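Local coordinates for aerobactin synthase IucA (Klebsiella pneumoniae subsp. pneumoniae, PDB 5JM8), which probably catalyses the ATP-dependent joining of citrate to N6-acetyl-N6-hydroxylysine during assembly of the siderophore aerobactin, at residues 19-25 with 150-154; 41-45 with 88-92. One frame throughout, in Å; residues are numbered along the deposited sequence.

Contact 1 (19-25 with 150-154)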
loop_
_atom_site.group_PDB
_atom_site.type_symbol
_atom_site.label_atom_id
_atom_site.label_comp_id
_atom_site.label_asym_id
_atom_site.label_seq_id
_atom_site.Cartn_x
_atom_site.Cartn_y
_atom_site.Cartn_z
ATOM N N PHE A 19 -39.667 -13.116 -4.825
ATOM C CA PHE A 19 -40.824 -13.660 -5.524
ATOM C C PHE A 19 -42.105 -13.075 -4.946
ATOM O O PHE A 19 -42.973 -12.606 -5.680
ATOM C CB PHE A 19 -40.832 -15.190 -5.424
ATOM C CG PHE A 19 -42.039 -15.840 -6.042
ATOM C CD1 PHE A 19 -43.197 -16.031 -5.304
ATOM C CD2 PHE A 19 -42.012 -16.269 -7.359
ATOM C CE1 PHE A 19 -44.305 -16.630 -5.870
ATOM C CE2 PHE A 19 -43.119 -16.870 -7.930
ATOM C CZ PHE A 19 -44.267 -17.050 -7.186
ATOM N N LEU A 20 -42.197 -13.081 -3.621
ATOM C CA LEU A 20 -43.415 -12.672 -2.933
ATOM C C LEU A 20 -43.630 -11.157 -2.961
ATOM O O LEU A 20 -44.729 -10.697 -3.262
ATOM C CB LEU A 20 -43.391 -13.168 -1.486
ATOM C CG LEU A 20 -43.372 -14.691 -1.317
ATOM C CD1 LEU A 20 -43.167 -15.076 0.140
ATOM C CD2 LEU A 20 -44.649 -15.322 -1.853
ATOM N N ASN A 21 -42.590 -10.385 -2.655
ATOM C CA ASN A 21 -42.704 -8.924 -2.666
ATOM C C ASN A 21 -42.992 -8.402 -4.066
ATOM O O ASN A 21 -43.755 -7.450 -4.241
ATOM C CB ASN A 21 -41.428 -8.270 -2.132
ATOM C CG ASN A 21 -41.280 -8.417 -0.630
ATOM O OD1 ASN A 21 -42.075 -9.095 0.021
ATOM N ND2 ASN A 21 -40.249 -7.790 -0.074
ATOM N N SER A 22 -42.370 -9.025 -5.060
ATOM C CA SER A 22 -42.634 -8.688 -6.451
ATOM C C SER A 22 -44.114 -8.907 -6.762
ATOM O O SER A 22 -44.757 -8.069 -7.395
ATOM C CB SER A 22 -41.758 -9.525 -7.386
ATOM O OG SER A 22 -41.914 -9.113 -8.728
ATOM N N LEU A 23 -44.650 -10.031 -6.297
ATOM C CA LEU A 23 -46.058 -10.363 -6.498
ATOM C C LEU A 23 -46.990 -9.395 -5.765
ATOM O O LEU A 23 -47.957 -8.900 -6.342
ATOM C CB LEU A 23 -46.331 -11.797 -6.034
ATOM C CG LEU A 23 -47.778 -12.294 -6.117
ATOM C CD1 LEU A 23 -48.257 -12.358 -7.559
ATOM C CD2 LEU A 23 -47.911 -13.651 -5.447
ATOM N N VAL A 24 -46.697 -9.135 -4.495
ATOM C CA VAL A 24 -47.541 -8.282 -3.661
ATOM C C VAL A 24 -47.661 -6.863 -4.223
ATOM O O VAL A 24 -48.687 -6.205 -4.055
ATOM C CB VAL A 24 -46.994 -8.218 -2.215
ATOM C CG1 VAL A 24 -47.664 -7.104 -1.416
ATOM C CG2 VAL A 24 -47.193 -9.551 -1.521
ATOM N N ARG A 25 -46.608 -6.392 -4.879
ATOM C CA ARG A 25 -46.616 -5.059 -5.470
ATOM C C ARG A 25 -47.503 -4.992 -6.713
ATOM O O ARG A 25 -48.136 -3.969 -6.975
ATOM C CB ARG A 25 -45.191 -4.629 -5.828
ATOM C CG ARG A 25 -45.115 -3.356 -6.666
ATOM C CD ARG A 25 -43.680 -2.947 -6.930
ATOM N NE ARG A 25 -43.053 -2.359 -5.751
ATOM C CZ ARG A 25 -41.796 -1.925 -5.710
ATOM N NH1 ARG A 25 -41.024 -2.018 -6.783
ATOM N NH2 ARG A 25 -41.312 -1.404 -4.593
ATOM N N ALA A 150 -34.531 -7.017 -6.104
ATOM C CA ALA A 150 -35.378 -7.243 -4.940
ATOM C C ALA A 150 -36.840 -7.441 -5.322
ATOM O O ALA A 150 -37.613 -8.011 -4.551
ATOM C CB ALA A 150 -35.242 -6.083 -3.964
ATOM N N PHE A 151 -37.215 -6.960 -6.505
ATOM C CA PHE A 151 -38.587 -7.080 -6.995
ATOM C C PHE A 151 -38.634 -7.786 -8.346
ATOM O O PHE A 151 -39.332 -7.362 -9.265
ATOM C CB PHE A 151 -39.244 -5.698 -7.080
ATOM C CG PHE A 151 -39.670 -5.160 -5.747
ATOM C CD1 PHE A 151 -38.735 -4.653 -4.861
ATOM C CD2 PHE A 151 -41.000 -5.171 -5.373
ATOM C CE1 PHE A 151 -39.119 -4.161 -3.631
ATOM C CE2 PHE A 151 -41.390 -4.682 -4.143
ATOM C CZ PHE A 151 -40.449 -4.179 -3.270
ATOM N N HIS A 152 -37.866 -8.866 -8.449
ATOM C CA HIS A 152 -37.946 -9.785 -9.575
ATOM C C HIS A 152 -38.215 -11.177 -9.006
ATOM O O HIS A 152 -37.712 -11.507 -7.934
ATOM C CB HIS A 152 -36.656 -9.767 -10.399
ATOM C CG HIS A 152 -36.799 -10.375 -11.758
ATOM N ND1 HIS A 152 -36.622 -11.722 -11.994
ATOM C CD2 HIS A 152 -37.109 -9.822 -12.955
ATOM C CE1 HIS A 152 -36.816 -11.972 -13.277
ATOM N NE2 HIS A 152 -37.112 -10.836 -13.882
ATOM N N PRO A 153 -39.030 -11.990 -9.699
ATOM C CA PRO A 153 -39.307 -13.333 -9.175
ATOM C C PRO A 153 -38.125 -14.294 -9.291
ATOM O O PRO A 153 -37.940 -15.147 -8.423
ATOM C CB PRO A 153 -40.477 -13.809 -10.041
ATOM C CG PRO A 153 -40.362 -13.023 -11.299
ATOM C CD PRO A 153 -39.844 -11.687 -10.890
ATOM N N ALA A 154 -37.349 -14.155 -10.361
ATOM C CA ALA A 154 -36.186 -15.004 -10.597
ATOM C C ALA A 154 -34.953 -14.164 -10.929
ATOM O O ALA A 154 -34.464 -14.193 -12.057
ATOM C CB ALA A 154 -36.474 -15.982 -11.720
#
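How a helix can hold an irregular piece of chain without a sheet or a second helix is well illustrated here: the N-terminal helix 14-26 is joined to loop 150-154, which runs near the bound ATP, and the ring of Phe151 is held between Asn21 on one face and the stacked guanidinium of Arg25 on the other. Phe19 opens the contact, Phe19 CA lying 4.0 Å from Pro153 CA. Its ring meets the proline of the loop, with Phe19 CD2 3.9 Å from Pro153 CB, and the same hydrophobic pocket is completed by Phe545, which meets Phe19 edge-to-face, and by Phe107 of helix 101-124. Asn21 points toward the loop, yet its role across the interface is steric: Asn21 CB lies over one face of the Phe151 ring, 4.1 Å from Phe151 CE2, while its amide is engaged by Gln17 and by the backbone of His63. Ser22 marks a second close point, Ser22 CA and Phe151 CA being 4.4 Å apart; Ser22 OG also approaches Pro153 CD to 3.9 Å. One helical turn beyond Asn21 comes Arg25, and that spacing is what makes the clasp possible, because both residues point toward the loop. The guanidinium keeps its edge for hydrogen bonds to Thr60 and Gln61, and gives its flat face to the ring on the side opposite Asn21. The two planes are tilted by just 12°, and Arg25 CZ stands 3.5 Å from the Phe151 ring centroid, 23° off the ring normal.

Contact 2 (41-45 with 88-92)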
loop_
_atom_site.group_PDB
_atom_site.type_symbol
_atom_site.label_atom_id
_atom_site.label_comp_id
_atom_site.label_asym_id
_atom_site.label_seq_id
_atom_site.Cartn_x
_atom_site.Cartn_y
_atom_site.Cartn_z
ATOM N N ILE A 41 -52.055 -12.204 3.767
ATOM C CA ILE A 41 -52.813 -13.295 3.177
ATOM C C ILE A 41 -52.899 -13.162 1.660
ATOM O O ILE A 41 -53.229 -12.096 1.137
ATOM C CB ILE A 41 -54.237 -13.361 3.774
ATOM C CG1 ILE A 41 -54.157 -13.641 5.278
ATOM C CG2 ILE A 41 -55.070 -14.442 3.084
ATOM C CD1 ILE A 41 -55.460 -13.436 6.018
ATOM N N ILE A 42 -52.594 -14.256 0.970
ATOM C CA ILE A 42 -52.759 -14.344 -0.476
ATOM C C ILE A 42 -53.766 -15.449 -0.784
ATOM O O ILE A 42 -53.424 -16.630 -0.727
ATOM C CB ILE A 42 -51.431 -14.638 -1.193
ATOM C CG1 ILE A 42 -50.402 -13.550 -0.866
ATOM C CG2 ILE A 42 -51.660 -14.735 -2.700
ATOM C CD1 ILE A 42 -49.005 -13.826 -1.383
ATOM N N PRO A 43 -55.016 -15.071 -1.100
ATOM C CA PRO A 43 -56.052 -16.084 -1.334
ATOM C C PRO A 43 -55.746 -16.979 -2.529
ATOM O O PRO A 43 -55.247 -16.491 -3.542
ATOM C CB PRO A 43 -57.311 -15.250 -1.595
ATOM C CG PRO A 43 -57.027 -13.918 -1.001
ATOM C CD PRO A 43 -55.564 -13.705 -1.181
ATOM N N LEU A 44 -56.049 -18.268 -2.403
ATOM C CA LEU A 44 -55.861 -19.222 -3.492
ATOM C C LEU A 44 -57.200 -19.636 -4.100
ATOM O O LEU A 44 -57.246 -20.409 -5.058
ATOM C CB LEU A 44 -55.113 -20.463 -2.997
ATOM C CG LEU A 44 -53.670 -20.259 -2.525
ATOM C CD1 LEU A 44 -53.130 -21.545 -1.919
ATOM C CD2 LEU A 44 -52.784 -19.796 -3.673
ATOM N N GLY A 45 -58.290 -19.121 -3.539
ATOM C CA GLY A 45 -59.622 -19.481 -3.991
ATOM C C GLY A 45 -60.016 -20.866 -3.512
ATOM O O GLY A 45 -59.173 -21.624 -3.030
ATOM N N LEU A 88 -48.384 -23.279 -6.125
ATOM C CA LEU A 88 -49.795 -23.010 -5.873
ATOM C C LEU A 88 -50.190 -21.662 -6.461
ATOM O O LEU A 88 -51.254 -21.528 -7.064
ATOM C CB LEU A 88 -50.093 -23.039 -4.372
ATOM C CG LEU A 88 -50.017 -24.405 -3.686
ATOM C CD1 LEU A 88 -50.183 -24.263 -2.180
ATOM C CD2 LEU A 88 -51.063 -25.362 -4.246
ATOM N N ILE A 89 -49.327 -20.666 -6.289
ATOM C CA ILE A 89 -49.596 -19.324 -6.794
ATOM C C ILE A 89 -49.550 -19.295 -8.317
ATOM O O ILE A 89 -50.327 -18.588 -8.947
ATOM C CB ILE A 89 -48.598 -18.292 -6.226
ATOM C CG1 ILE A 89 -48.830 -18.111 -4.726
ATOM C CG2 ILE A 89 -48.757 -16.942 -6.925
ATOM C CD1 ILE A 89 -47.733 -17.353 -4.015
ATOM N N VAL A 90 -48.630 -20.047 -8.912
ATOM C CA VAL A 90 -48.556 -20.122 -10.368
ATOM C C VAL A 90 -49.800 -20.816 -10.925
ATOM O O VAL A 90 -50.281 -20.472 -12.005
ATOM C CB VAL A 90 -47.285 -20.864 -10.836
ATOM C CG1 VAL A 90 -47.325 -21.123 -12.343
ATOM C CG2 VAL A 90 -46.041 -20.064 -10.473
ATOM N N ASP A 91 -50.325 -21.789 -10.187
ATOM C CA ASP A 91 -51.554 -22.467 -10.592
ATOM C C ASP A 91 -52.741 -21.507 -10.546
ATOM O O ASP A 91 -53.588 -21.514 -11.439
ATOM C CB ASP A 91 -51.828 -23.679 -9.698
ATOM C CG ASP A 91 -53.174 -24.322 -9.986
ATOM O OD1 ASP A 91 -53.280 -25.053 -10.993
ATOM O OD2 ASP A 91 -54.124 -24.095 -9.206
ATOM N N LYS A 92 -52.796 -20.693 -9.495
ATOM C CA LYS A 92 -53.825 -19.666 -9.362
ATOM C C LYS A 92 -53.814 -18.741 -10.574
ATOM O O LYS A 92 -54.865 -18.373 -11.096
ATOM C CB LYS A 92 -53.611 -18.863 -8.075
ATOM C CG LYS A 92 -54.500 -17.627 -7.929
ATOM C CD LYS A 92 -54.167 -16.847 -6.660
ATOM C CE LYS A 92 -54.948 -15.535 -6.583
ATOM N NZ LYS A 92 -54.645 -14.756 -5.348
#
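Helix 82-96 packs on strand 39-43 and the residues that follow through a small apolar patch and one long lysine side chain. Leu88 points toward the strand side and supplies the first apolar touch, Leu88 CD1 to Leu44 CD1 at 4.0 Å. On the next residue, Ile89, the CA-to-CB bond runs sideways, but the side chain bends back so that Ile89 CG1 comes within 4.4 Å of Leu44 CD2. A full turn after Leu88, Lys92 again points toward the strand. Its side chain is fully extended, all four torsions being t, and so spans the gap between the backbones: its methylenes pass the leucine, with Lys92 CD 4.3 Å from Leu44 CA, and its ammonium reaches the strand, where Lys92 NZ donates a short hydrogen bond of 2.6 Å to Pro43 O. A salt bridge to Asp29 compensates the charge. Just after this acceptor, Leu44 and Gly45 form a classic beta bulge. Strand 39-43 belongs to a five-stranded antiparallel meander; Leu71 of strand 64-72 touches both Leu44 and Leu88, Leu50 of strand 49-54 flanks Leu44, and Val90 of the helix packs on helix 101-124.

How the contacts relate
Contact 2 is nested within the chain loop that contact 1 closes, so the meander and helix 82-96 are both built between the two halves of contact 1. The centres of the contacts are about 15 Å apart, and they share a hydrophobic seam: Leu23 CD2 lies 3.7 Å from Ile89 CG2 and 4.2 Å from Ile42 CD1, while Phe19 CE1 is 4.0 Å from Ile89 CD1. Helix 14-26 thus packs on contact 2 while also gripping the loop. Contact 1 is nearer the ligand, the side chain of His152 being about 7 Å from the bound ATP and about 14 Å from the magnesium ion.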